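Local coordinates for protein extracellular ligand-binding receptor (Desulfohalobium retbaense DSM 5692, PDB 5ERE) that binds 2-oxo-4-methylpentanoic acid (ketoleucine) in a leucine-binding-protein-like module and cytosine in a sensor domain, and probably serves as an extracellular solute receptor, at residues E20-V25 with G253-A259; A121-D125 with M327-Q331; A130-M134 with L184-E189; F281-G286 with F298-G302; T383-T387 with F449-V453. One frame throughout, in Å; residues are numbered along the deposited sequence.

Contact 1. Residues E20-V25 with G253-A259. With COI (2-oxo-4-methylpentanoic acid), chain B.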
# COMPACT_ATOMS: atom_id res chain seq x y z
N GLU A 20 -19.61 -14.91 -13.47
CA GLU A 20 -18.18 -15.07 -13.62
C GLU A 20 -17.64 -16.04 -12.55
O GLU A 20 -16.88 -16.97 -12.84
CB GLU A 20 -17.50 -13.71 -13.51
CG GLU A 20 -15.98 -13.81 -13.66
CD GLU A 20 -15.31 -12.47 -13.81
OE1 GLU A 20 -15.46 -11.82 -14.88
OE2 GLU A 20 -14.62 -12.07 -12.86
N GLN A 21 -18.04 -15.82 -11.31
CA GLN A 21 -17.59 -16.64 -10.20
C GLN A 21 -18.06 -18.08 -10.38
O GLN A 21 -17.30 -19.01 -10.12
CB GLN A 21 -18.06 -16.06 -8.88
CG GLN A 21 -17.43 -14.73 -8.55
CD GLN A 21 -18.12 -14.02 -7.37
OE1 GLN A 21 -19.34 -13.95 -7.31
NE2 GLN A 21 -17.33 -13.55 -6.43
N GLN A 22 -19.31 -18.26 -10.80
CA GLN A 22 -19.88 -19.57 -11.06
C GLN A 22 -19.11 -20.30 -12.13
O GLN A 22 -18.77 -21.47 -11.96
CB GLN A 22 -21.33 -19.44 -11.47
CG GLN A 22 -22.04 -20.71 -11.94
CD GLN A 22 -23.23 -20.37 -12.82
OE1 GLN A 22 -24.35 -20.26 -12.33
NE2 GLN A 22 -22.99 -20.16 -14.12
N ARG A 23 -18.88 -19.62 -13.25
CA ARG A 23 -18.04 -20.15 -14.31
C ARG A 23 -16.66 -20.58 -13.84
O ARG A 23 -16.17 -21.69 -14.20
CB ARG A 23 -17.90 -19.07 -15.38
CG ARG A 23 -19.16 -18.91 -16.16
CD ARG A 23 -19.06 -17.74 -17.15
NE ARG A 23 -20.22 -17.70 -18.01
CZ ARG A 23 -20.45 -16.73 -18.89
NH1 ARG A 23 -19.62 -15.71 -19.00
NH2 ARG A 23 -21.52 -16.77 -19.65
N ALA A 24 -16.00 -19.74 -13.04
CA ALA A 24 -14.64 -20.05 -12.65
C ALA A 24 -14.60 -21.27 -11.70
O ALA A 24 -13.70 -22.10 -11.80
CB ALA A 24 -14.01 -18.89 -12.04
N VAL A 25 -15.61 -21.38 -10.84
CA VAL A 25 -15.73 -22.47 -9.89
C VAL A 25 -15.94 -23.79 -10.60
O VAL A 25 -15.36 -24.80 -10.22
CB VAL A 25 -16.86 -22.21 -8.93
CG1 VAL A 25 -17.28 -23.46 -8.19
CG2 VAL A 25 -16.41 -21.17 -7.94
N GLY A 253 -12.42 -11.55 -15.04
CA GLY A 253 -11.85 -10.50 -14.22
C GLY A 253 -11.47 -10.99 -12.83
O GLY A 253 -11.31 -12.19 -12.61
N PHE A 254 -11.34 -10.06 -11.90
CA PHE A 254 -10.83 -10.36 -10.56
C PHE A 254 -11.60 -11.48 -9.89
O PHE A 254 -11.01 -12.36 -9.23
CB PHE A 254 -10.91 -9.13 -9.63
CG PHE A 254 -10.80 -9.50 -8.20
CD1 PHE A 254 -9.55 -9.77 -7.67
CD2 PHE A 254 -11.92 -9.66 -7.42
CE1 PHE A 254 -9.42 -10.18 -6.35
CE2 PHE A 254 -11.80 -10.07 -6.11
CZ PHE A 254 -10.55 -10.34 -5.58
N PHE A 255 -12.91 -11.43 -10.03
CA PHE A 255 -13.72 -12.34 -9.23
C PHE A 255 -13.58 -13.79 -9.69
O PHE A 255 -13.56 -14.67 -8.86
CB PHE A 255 -15.17 -11.92 -9.27
CG PHE A 255 -15.38 -10.53 -8.74
CD1 PHE A 255 -15.60 -10.33 -7.40
CD2 PHE A 255 -15.34 -9.43 -9.60
CE1 PHE A 255 -15.80 -9.04 -6.88
CE2 PHE A 255 -15.53 -8.12 -9.09
CZ PHE A 255 -15.76 -7.94 -7.72
N GLY A 256 -13.54 -14.00 -11.00
CA GLY A 256 -13.21 -15.31 -11.54
C GLY A 256 -11.86 -15.82 -11.06
O GLY A 256 -11.73 -16.96 -10.62
N VAL A 257 -10.84 -14.97 -11.17
CA VAL A 257 -9.47 -15.34 -10.80
C VAL A 257 -9.43 -15.74 -9.32
O VAL A 257 -8.85 -16.78 -8.95
CB VAL A 257 -8.48 -14.16 -11.06
CG1 VAL A 257 -7.09 -14.44 -10.43
CG2 VAL A 257 -8.38 -13.87 -12.53
N GLU A 258 -10.04 -14.92 -8.49
CA GLU A 258 -10.14 -15.18 -7.08
C GLU A 258 -10.87 -16.48 -6.76
O GLU A 258 -10.50 -17.22 -5.85
CB GLU A 258 -10.87 -14.02 -6.36
CG GLU A 258 -11.00 -14.22 -4.86
CD GLU A 258 -11.85 -13.12 -4.17
OE1 GLU A 258 -12.99 -12.84 -4.66
OE2 GLU A 258 -11.38 -12.57 -3.14
N ALA A 259 -11.98 -16.70 -7.45
CA ALA A 259 -12.81 -17.84 -7.19
C ALA A 259 -12.07 -19.12 -7.65
O ALA A 259 -12.16 -20.14 -6.99
CB ALA A 259 -14.13 -17.71 -7.88
C1 COI B . -17.00 -6.34 -2.33
O1 COI B . -17.94 -6.35 -1.50
O2 COI B . -15.80 -6.15 -1.98
C2 COI B . -17.31 -6.63 -3.76
O3 COI B . -16.43 -6.60 -4.60
C3 COI B . -18.74 -6.99 -4.06
C4 COI B . -18.96 -7.08 -5.53
C5 COI B . -20.15 -7.99 -5.75
C6 COI B . -19.19 -5.64 -5.98
O HOH W 1 -14.61 -13.98 -6.45
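Glu20 reaches from helix 15-32 to the first turn of helix 254-271, where its carboxylate meets two backbone N-H groups. With CG anti to the backbone N (chi1 -180°) and the chain extended beyond it, the carboxylate arrives beside the N-cap residue Gly253. OE1 accepts from Gly253 N at 3.1 Å, the donor lying well above the carboxylate plane, while OE2 takes the N-H of Gly256 on its anti side at 2.9 Å and nearly straight (164°). A negative group at this helix N terminus would probably be stabilised by the helix dipole, and OE1 also forms a salt bridge with Arg214.

Gln21 runs obliquely across Phe255, its CG 3.7 Å from Phe255 CB, and its amide plane stands almost perpendicular to the ring. Its NE2 donates to a water 2.8 Å away, which donates to Phe255 O and Glu258 OE1, making a three-way water bridge among buried residues. Phe255, a residue of the 2-oxo-4-methylpentanoic acid pocket, turns a ring edge to the ligand, CE1 lying 3.4 Å from its O3.

Further along, small residues allow close approach: Ala24 CB lies 3.3 Å from Gly256 O, and Ala259 CB touches Val25 CG2. These helices pack within the periplasmic-binding-protein fold: the short segments pass 7.9 Å apart at -33°, with helix 239-248 against Ala24 and strands 37-42 and 88-92 against Val25 and Gln21.

Contact 2. Residues A121-D125 with M327-Q331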
# COMPACT_ATOMS: atom_id res chain seq x y z
N ALA A 121 -2.41 7.60 -2.64
CA ALA A 121 -1.20 8.17 -3.24
C ALA A 121 -1.54 8.98 -4.47
O ALA A 121 -0.82 9.89 -4.83
CB ALA A 121 -0.19 7.08 -3.62
N TYR A 122 -2.62 8.58 -5.15
CA TYR A 122 -3.09 9.30 -6.32
C TYR A 122 -3.97 10.48 -5.91
O TYR A 122 -3.79 11.59 -6.40
CB TYR A 122 -3.88 8.34 -7.22
CG TYR A 122 -4.38 8.96 -8.50
CD1 TYR A 122 -3.49 9.34 -9.50
CD2 TYR A 122 -5.74 9.13 -8.73
CE1 TYR A 122 -3.94 9.89 -10.69
CE2 TYR A 122 -6.20 9.70 -9.92
CZ TYR A 122 -5.28 10.07 -10.89
OH TYR A 122 -5.69 10.63 -12.09
N LEU A 123 -4.90 10.23 -4.99
CA LEU A 123 -5.96 11.18 -4.64
C LEU A 123 -5.42 12.42 -3.93
O LEU A 123 -6.10 13.45 -3.85
CB LEU A 123 -7.03 10.53 -3.75
CG LEU A 123 -8.05 9.58 -4.40
CD1 LEU A 123 -9.12 9.11 -3.41
CD2 LEU A 123 -8.69 10.24 -5.59
N THR A 124 -4.20 12.32 -3.41
CA THR A 124 -3.66 13.38 -2.58
C THR A 124 -3.34 14.64 -3.43
O THR A 124 -3.24 15.72 -2.88
CB THR A 124 -2.42 12.86 -1.79
OG1 THR A 124 -2.10 13.75 -0.71
CG2 THR A 124 -1.20 12.64 -2.68
N ASP A 125 -3.25 14.51 -4.75
CA ASP A 125 -2.99 15.65 -5.63
C ASP A 125 -4.28 16.31 -6.15
O ASP A 125 -4.25 17.04 -7.15
CB ASP A 125 -2.12 15.22 -6.80
CG ASP A 125 -0.76 14.74 -6.36
OD1 ASP A 125 -0.24 15.29 -5.36
OD2 ASP A 125 -0.21 13.81 -7.00
N MSE A 327 5.69 8.58 -10.13
CA MSE A 327 4.99 9.17 -8.99
C MSE A 327 5.50 8.67 -7.62
O MSE A 327 5.80 9.43 -6.69
CB MSE A 327 3.52 8.83 -9.09
CG MSE A 327 2.67 9.51 -8.03
SE MSE A 327 0.91 8.74 -7.93
CE MSE A 327 1.39 6.97 -7.24
N LEU A 328 5.58 7.36 -7.48
CA LEU A 328 6.00 6.81 -6.19
C LEU A 328 7.44 7.24 -5.89
O LEU A 328 7.75 7.63 -4.78
CB LEU A 328 5.87 5.27 -6.19
CG LEU A 328 4.44 4.72 -6.06
CD1 LEU A 328 4.42 3.17 -6.26
CD2 LEU A 328 3.86 5.05 -4.69
N LEU A 329 8.31 7.25 -6.89
CA LEU A 329 9.68 7.69 -6.65
C LEU A 329 9.72 9.15 -6.21
O LEU A 329 10.36 9.50 -5.22
CB LEU A 329 10.53 7.50 -7.90
CG LEU A 329 12.00 7.89 -7.75
CD1 LEU A 329 12.75 7.07 -6.64
CD2 LEU A 329 12.65 7.69 -9.07
N THR A 330 9.01 10.00 -6.95
CA THR A 330 8.99 11.42 -6.61
C THR A 330 8.42 11.68 -5.24
O THR A 330 9.00 12.43 -4.47
CB THR A 330 8.16 12.23 -7.65
OG1 THR A 330 8.72 12.03 -8.95
CG2 THR A 330 8.19 13.70 -7.30
N GLN A 331 7.31 11.03 -4.92
CA GLN A 331 6.70 11.19 -3.60
C GLN A 331 7.66 10.78 -2.48
O GLN A 331 7.66 11.36 -1.40
CB GLN A 331 5.41 10.39 -3.51
CG GLN A 331 4.27 11.02 -4.34
CD GLN A 331 3.01 10.18 -4.36
OE1 GLN A 331 3.00 9.01 -3.94
NE2 GLN A 331 1.92 10.77 -4.84
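Ala121 faces Met327 and Gln331 across the contact, yet the nearest CA atoms of the two segments, those of Ala121 and Leu328, are 7.9 Å apart, so side chains must bridge them. Residues 121-123 belong to the end region of helix 112-123, which is kinked here, where the N atoms of Ala121 and Tyr122 make no bond to the preceding turn; residues 327-331 lie on helix 324-357.

The polar link is a single hydrogen bond from Gln331 NE2 to Ala121 O, 2.9 Å long with an N-H...O angle of 161°. The acceptor lies in the amide plane of Gln331, whereas the donor is tilted 18° from the carbonyl plane of Ala121. Gln331 reaches it with an extended chain, which also sets OE1 3.7 Å from Ala121 CB. Met327 (a selenomethionine) comes to the same residue with a bend at its end (chi3 68°): SE is 3.7 Å from Ala121 O, and CE packs 4.0 Å from Ala121 CB. Replacing Gln331 by an alanine would probably leave Ala121 O without this donor and open a gap beside the Ala121 methyl.

Around this surface contact, the Tyr122 side chain packs on Gln205 and Val207 of strand 205-208, while Thr124 touches Arg149 of helix 137-149. Leu328 and Leu329 pack on strand 553-561. The contact joins residues 121-125, in the binding-protein module, to helix 324-357, which leads into the sensor region.

Contact 3. Residues A130-M134 with L184-E189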
# COMPACT_ATOMS: atom_id res chain seq x y z
N ALA A 130 -15.08 14.27 -4.90
CA ALA A 130 -16.43 13.75 -4.70
C ALA A 130 -16.43 12.22 -4.73
O ALA A 130 -15.67 11.60 -5.48
CB ALA A 130 -17.38 14.31 -5.76
N VAL A 131 -17.28 11.62 -3.88
CA VAL A 131 -17.52 10.19 -3.88
C VAL A 131 -18.99 9.89 -4.16
O VAL A 131 -19.87 10.42 -3.50
CB VAL A 131 -17.13 9.54 -2.53
CG1 VAL A 131 -17.06 7.96 -2.63
CG2 VAL A 131 -15.82 10.09 -2.06
N LEU A 132 -19.23 9.03 -5.14
CA LEU A 132 -20.51 8.38 -5.34
C LEU A 132 -20.35 6.86 -5.12
O LEU A 132 -19.63 6.20 -5.89
CB LEU A 132 -21.04 8.66 -6.74
CG LEU A 132 -22.44 8.15 -7.12
CD1 LEU A 132 -23.50 8.51 -6.09
CD2 LEU A 132 -22.81 8.72 -8.48
N ALA A 133 -20.99 6.32 -4.07
CA ALA A 133 -20.77 4.92 -3.67
C ALA A 133 -22.06 4.10 -3.56
O ALA A 133 -23.10 4.58 -3.11
CB ALA A 133 -20.04 4.86 -2.35
N MSE A 134 -21.97 2.85 -3.97
CA MSE A 134 -23.06 1.90 -3.83
C MSE A 134 -23.53 1.90 -2.40
O MSE A 134 -22.72 1.92 -1.48
CB MSE A 134 -22.61 0.46 -4.25
CG MSE A 134 -21.44 -0.08 -3.49
SE MSE A 134 -20.90 -1.95 -4.12
CE MSE A 134 -20.29 -1.52 -5.92
N LEU A 184 -15.79 6.69 -7.76
CA LEU A 184 -16.93 5.79 -7.85
C LEU A 184 -16.71 4.45 -7.13
O LEU A 184 -15.90 3.65 -7.59
CB LEU A 184 -17.23 5.52 -9.30
CG LEU A 184 -17.38 6.83 -10.09
CD1 LEU A 184 -17.55 6.47 -11.51
CD2 LEU A 184 -18.57 7.69 -9.58
N ILE A 185 -17.42 4.20 -6.03
CA ILE A 185 -17.34 2.88 -5.42
C ILE A 185 -18.41 2.02 -6.11
O ILE A 185 -19.55 1.87 -5.67
CB ILE A 185 -17.50 2.90 -3.88
CG1 ILE A 185 -16.59 3.97 -3.24
CG2 ILE A 185 -17.16 1.54 -3.30
CD1 ILE A 185 -15.11 3.92 -3.69
N SER A 186 -17.99 1.46 -7.24
CA SER A 186 -18.85 0.86 -8.23
C SER A 186 -18.18 -0.34 -8.89
O SER A 186 -16.96 -0.38 -9.08
CB SER A 186 -19.21 1.87 -9.35
OG SER A 186 -19.58 3.13 -8.85
N ALA A 187 -19.00 -1.29 -9.29
CA ALA A 187 -18.56 -2.30 -10.23
C ALA A 187 -18.97 -1.85 -11.64
O ALA A 187 -18.77 -0.68 -12.00
CB ALA A 187 -19.15 -3.68 -9.85
N GLY A 188 -19.55 -2.73 -12.45
CA GLY A 188 -19.76 -2.43 -13.86
C GLY A 188 -20.72 -1.26 -14.13
O GLY A 188 -20.66 -0.65 -15.20
N GLU A 189 -21.60 -0.95 -13.16
CA GLU A 189 -22.61 0.09 -13.31
C GLU A 189 -21.94 1.47 -13.47
O GLU A 189 -22.59 2.46 -13.82
CB GLU A 189 -23.61 0.11 -12.11
CG GLU A 189 -23.03 0.59 -10.76
CD GLU A 189 -22.35 -0.53 -9.97
OE1 GLU A 189 -22.13 -1.58 -10.55
OE2 GLU A 189 -22.08 -0.35 -8.76
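Two neighbouring parallel strands of a periplasmic-binding-protein lobe meet here, and their C-terminal ends run out beside the ligand cleft: the side chain of Met134 (a selenomethionine) lies about 4 Å from the bound 2-oxo-4-methylpentanoic acid. The pairs Leu132-Leu184 and Ala133-Ile185 set the register. Ile185 N donates to Leu132 O at 3.0 Å, tilted from the carbonyl plane, and Met134 N donates to Ile185 O at 3.1 Å, in the carbonyl plane of Ile185 and straighter (167°). Ile185 is also the centre of an inverse gamma turn, where the chain leaves the strand.

On one face Ala133 CB sits 3.6 Å from Ile185 CB, and Ile185 CG1 also meets Val131 CG1 at 4.1 Å. The other face pairs Leu132 CB with Leu184 CD2 at 3.9 Å. Met134 holds CG between its backbone N and carbonyl carbon (chi1 58°) and bends at chi3, which brings CE over the 185-187 backbone and to 3.6 Å from Glu189 OE2. That oxygen is bonded to Tyr160 OH and only weakly to Ala187 N; Ser186 OG also bonds Tyr160 OH.

Strand 154-160 flanks 129-134 on the side away from 181-185. Helix 137-149 covers Val131, Ala133 and Ile185 through Ile143 and Trp142, while Ile193 of helix 190-199 covers Leu132 and Leu184.

Contact 4. Residues F281-G286 with F298-G302. With CA (calcium ion), chain E.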
# COMPACT_ATOMS: atom_id res chain seq x y z
N PHE A 281 -9.48 -23.52 8.59
CA PHE A 281 -8.94 -22.19 8.85
C PHE A 281 -7.39 -22.24 8.92
O PHE A 281 -6.71 -21.44 8.26
CB PHE A 281 -9.56 -21.62 10.14
CG PHE A 281 -9.28 -20.15 10.38
CD1 PHE A 281 -8.08 -19.73 10.92
CD2 PHE A 281 -10.26 -19.19 10.11
CE1 PHE A 281 -7.84 -18.40 11.15
CE2 PHE A 281 -10.02 -17.85 10.34
CZ PHE A 281 -8.82 -17.45 10.85
N GLU A 282 -6.84 -23.19 9.66
CA GLU A 282 -5.39 -23.30 9.79
C GLU A 282 -4.69 -23.63 8.45
O GLU A 282 -3.53 -23.27 8.21
CB GLU A 282 -5.02 -24.36 10.85
CG GLU A 282 -3.50 -24.52 11.02
CD GLU A 282 -2.82 -23.24 11.49
OE1 GLU A 282 -3.22 -22.76 12.58
OE2 GLU A 282 -1.92 -22.69 10.78
N TRP A 283 -5.40 -24.33 7.59
CA TRP A 283 -4.90 -24.58 6.25
C TRP A 283 -4.47 -23.29 5.57
O TRP A 283 -3.46 -23.24 4.85
CB TRP A 283 -5.98 -25.25 5.42
CG TRP A 283 -5.52 -25.57 4.07
CD1 TRP A 283 -5.63 -24.79 2.96
CD2 TRP A 283 -4.84 -26.76 3.68
NE1 TRP A 283 -5.07 -25.43 1.88
CE2 TRP A 283 -4.57 -26.64 2.30
CE3 TRP A 283 -4.43 -27.92 4.35
CZ2 TRP A 283 -3.93 -27.63 1.59
CZ3 TRP A 283 -3.79 -28.91 3.64
CH2 TRP A 283 -3.54 -28.75 2.27
N TYR A 284 -5.28 -22.26 5.77
CA TYR A 284 -5.01 -20.98 5.13
C TYR A 284 -4.17 -20.04 6.00
O TYR A 284 -3.23 -19.43 5.50
CB TYR A 284 -6.35 -20.33 4.74
CG TYR A 284 -7.01 -20.99 3.56
CD1 TYR A 284 -6.64 -20.67 2.26
CD2 TYR A 284 -8.04 -21.90 3.74
CE1 TYR A 284 -7.24 -21.29 1.17
CE2 TYR A 284 -8.65 -22.50 2.69
CZ TYR A 284 -8.26 -22.20 1.39
OH TYR A 284 -8.92 -22.80 0.37
N ALA A 285 -4.50 -19.96 7.30
CA ALA A 285 -3.93 -18.95 8.17
C ALA A 285 -2.41 -19.09 8.25
O ALA A 285 -1.90 -20.16 8.59
CB ALA A 285 -4.57 -19.06 9.61
N GLY A 286 -1.69 -18.01 7.96
CA GLY A 286 -0.24 -17.99 7.97
C GLY A 286 0.42 -18.51 6.71
O GLY A 286 1.65 -18.52 6.60
N PHE A 298 -1.58 -15.33 3.68
CA PHE A 298 -2.66 -15.10 4.65
C PHE A 298 -2.08 -14.79 6.04
O PHE A 298 -1.21 -15.50 6.55
CB PHE A 298 -3.59 -16.29 4.73
CG PHE A 298 -4.42 -16.53 3.52
CD1 PHE A 298 -3.87 -17.20 2.44
CD2 PHE A 298 -5.74 -16.15 3.45
CE1 PHE A 298 -4.60 -17.48 1.31
CE2 PHE A 298 -6.50 -16.42 2.32
CZ PHE A 298 -5.91 -17.12 1.24
N ALA A 299 -2.60 -13.73 6.66
CA ALA A 299 -2.23 -13.37 8.04
C ALA A 299 -2.80 -14.40 8.99
O ALA A 299 -3.66 -15.19 8.58
CB ALA A 299 -2.79 -11.95 8.41
N ASN A 300 -2.35 -14.38 10.25
CA ASN A 300 -2.94 -15.21 11.29
C ASN A 300 -4.45 -15.02 11.46
O ASN A 300 -5.13 -15.96 11.84
CB ASN A 300 -2.25 -14.95 12.65
CG ASN A 300 -0.81 -15.47 12.70
OD1 ASN A 300 -0.36 -16.19 11.81
ND2 ASN A 300 -0.09 -15.10 13.77
N ASP A 301 -5.00 -13.83 11.20
CA ASP A 301 -6.43 -13.61 11.39
C ASP A 301 -7.23 -14.09 10.18
O ASP A 301 -8.45 -13.93 10.12
CB ASP A 301 -6.73 -12.12 11.73
CG ASP A 301 -6.42 -11.15 10.59
OD1 ASP A 301 -5.92 -11.57 9.52
OD2 ASP A 301 -6.67 -9.93 10.76
N GLY A 302 -6.55 -14.67 9.19
CA GLY A 302 -7.25 -15.26 8.06
C GLY A 302 -7.51 -14.35 6.86
O GLY A 302 -8.35 -14.66 6.02
CA CA E . -1.42 -22.52 8.49
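Gly286 N meets the backbone of residues 298-299 through two weak hydrogen bonds, to Phe298 O at 2.9 Å, sharply bent at 122°, and to Ala299 O at 3.5 Å. Two residues earlier, Tyr284 turns its edge to the face of Phe298 in a T-shaped pair, centroids 5.4 Å apart and planes at 62°; CD1 lies above the Phe298 ring toward its rim. The two side chains run alongside each other, pointing the same way, and Phe298 CB also packs 3.3 Å from Tyr284 O. Were Phe298 an alanine, the Tyr284 ring edge would probably lose the face it packs on.

Phe281 brings its CE1 and CZ edge to the beta turn 299-302, and CZ comes 3.6 Å from Asp301 O. Gly302 suits this place, since a side chain there would collide with CZ. Farther out, Tyr284 OH is bonded to Thr265 OG1 on helix 254-271, and Ile106 of strand 106-107 backs all three aromatic rings.

The end of the helix and the residues just after it bind the calcium ion, through Glu282 O at 2.2 Å, Glu282 OE2 at 2.4 Å and Ala285 O, with Asn287 as a further ligand. Aromatic packing and weak backbone bonds thus pack residues 281-286 against residues 298-302, while the carbonyl and carboxylate oxygens are hard ligands that suit calcium, and the one carboxylate probably offsets part of its charge.

Contact 5. Residues T383-T387 with F449-V453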
# COMPACT_ATOMS: atom_id res chain seq x y z
N THR A 383 27.24 17.80 20.74
CA THR A 383 28.12 18.89 20.40
C THR A 383 29.52 18.33 20.39
O THR A 383 29.80 17.36 21.10
CB THR A 383 28.01 20.08 21.38
OG1 THR A 383 28.22 19.64 22.72
CG2 THR A 383 26.65 20.72 21.23
N VAL A 384 30.35 18.95 19.56
CA VAL A 384 31.70 18.51 19.23
C VAL A 384 32.62 19.74 19.21
O VAL A 384 32.34 20.70 18.49
CB VAL A 384 31.76 17.83 17.83
CG1 VAL A 384 33.17 17.33 17.52
CG2 VAL A 384 30.76 16.68 17.76
N ASP A 385 33.69 19.73 20.00
CA ASP A 385 34.55 20.91 20.11
C ASP A 385 35.54 21.08 18.94
O ASP A 385 35.64 20.24 18.03
CB ASP A 385 35.32 20.91 21.45
CG ASP A 385 36.35 19.79 21.58
OD1 ASP A 385 36.83 19.24 20.56
OD2 ASP A 385 36.70 19.46 22.74
N ALA A 386 36.30 22.18 19.00
CA ALA A 386 37.20 22.56 17.91
C ALA A 386 38.26 21.49 17.63
O ALA A 386 38.91 21.52 16.59
CB ALA A 386 37.85 23.91 18.24
N THR A 387 38.39 20.51 18.54
CA THR A 387 39.35 19.40 18.39
C THR A 387 38.72 18.14 17.79
O THR A 387 39.41 17.19 17.45
CB THR A 387 39.98 19.02 19.75
OG1 THR A 387 39.12 18.12 20.47
CG2 THR A 387 40.22 20.26 20.59
N PHE A 449 35.10 30.28 15.67
CA PHE A 449 34.66 28.90 15.55
C PHE A 449 34.93 28.13 16.83
O PHE A 449 36.05 28.11 17.32
CB PHE A 449 35.37 28.23 14.37
CG PHE A 449 35.05 26.76 14.20
CD1 PHE A 449 33.85 26.36 13.65
CD2 PHE A 449 35.96 25.79 14.57
CE1 PHE A 449 33.56 25.02 13.49
CE2 PHE A 449 35.68 24.46 14.40
CZ PHE A 449 34.47 24.07 13.86
N ILE A 450 33.91 27.47 17.37
CA ILE A 450 34.07 26.73 18.62
C ILE A 450 33.70 25.24 18.50
O ILE A 450 33.83 24.50 19.45
CB ILE A 450 33.27 27.39 19.73
CG1 ILE A 450 31.76 27.33 19.48
CG2 ILE A 450 33.70 28.85 19.86
CD1 ILE A 450 30.93 27.85 20.67
N GLY A 451 33.26 24.81 17.31
CA GLY A 451 32.93 23.41 17.11
C GLY A 451 31.64 23.25 16.34
O GLY A 451 31.31 24.07 15.48
N SER A 452 30.88 22.22 16.67
CA SER A 452 29.73 21.88 15.84
C SER A 452 28.65 21.19 16.64
O SER A 452 28.91 20.62 17.69
CB SER A 452 30.16 20.99 14.67
OG SER A 452 30.77 19.79 15.15
N VAL A 453 27.45 21.23 16.08
CA VAL A 453 26.31 20.55 16.64
C VAL A 453 25.74 19.61 15.60
O VAL A 453 25.68 19.93 14.40
CB VAL A 453 25.25 21.58 17.16
CG1 VAL A 453 24.75 22.49 16.04
CG2 VAL A 453 24.08 20.89 17.83
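Ser452 faces Val384 across two antiparallel strands, and its side chain can be followed outward from the backbone. CB carries OG into the position between the backbone N and carbonyl carbon (chi1 59°); from there OG packs 3.5 Å from Val384 CB, with both valine methyls a little farther off. The hydroxyl itself is hydrogen-bonded to Glu439 OE1 on strand 434-443, a residue of the cytosine pocket; Ser454, on strand 449-457 with Ser452, also belongs to it.

The backbones form a hydrogen-bonded pair at this position: Val384 N to Ser452 O is 2.9 Å, Ser452 N to Val384 O is 2.8 Å, and both donors lie in the carbonyl plane. On the other face Thr383 CG2 approaches Val453 CG2 at 4.3 Å, beside helices 324-357 and 362-374. Gly451 CA comes within 3.1 Å of Val384 O, too near for any side chain pointing that way. Beyond, Asp385 OD1 accepts from Thr387 N at 2.9 Å in an Asx turn, and takes Thr387 OG1 as a second donor, which probably helps shape the bend toward strand 390-394.

Such an antiparallel sheet, packed on a long helix and carrying a ligand pocket, is characteristic of the PAS-like Cache sensor domain.

From the N terminus, helix 15-32 opens contact 1, which closes some 228 residues later on helix 254-271. Contact 2 opens within that span at helix 112-123 and closes beyond it on helix 324-357, so the two cross. Contact 3 is a shorter closure between adjacent strands of one sheet and lies within the spans of both. Contact 4 follows contact 1 as a local closure, yet still falls inside the span of contact 2. Contact 5 comes last, in the sensor domain, about 67 Å from contact 1 between centres. Contacts 1, 3 and 4 thus lie within the binding-protein module, and contact 2 joins it to the helix that runs on to contact 5's domain.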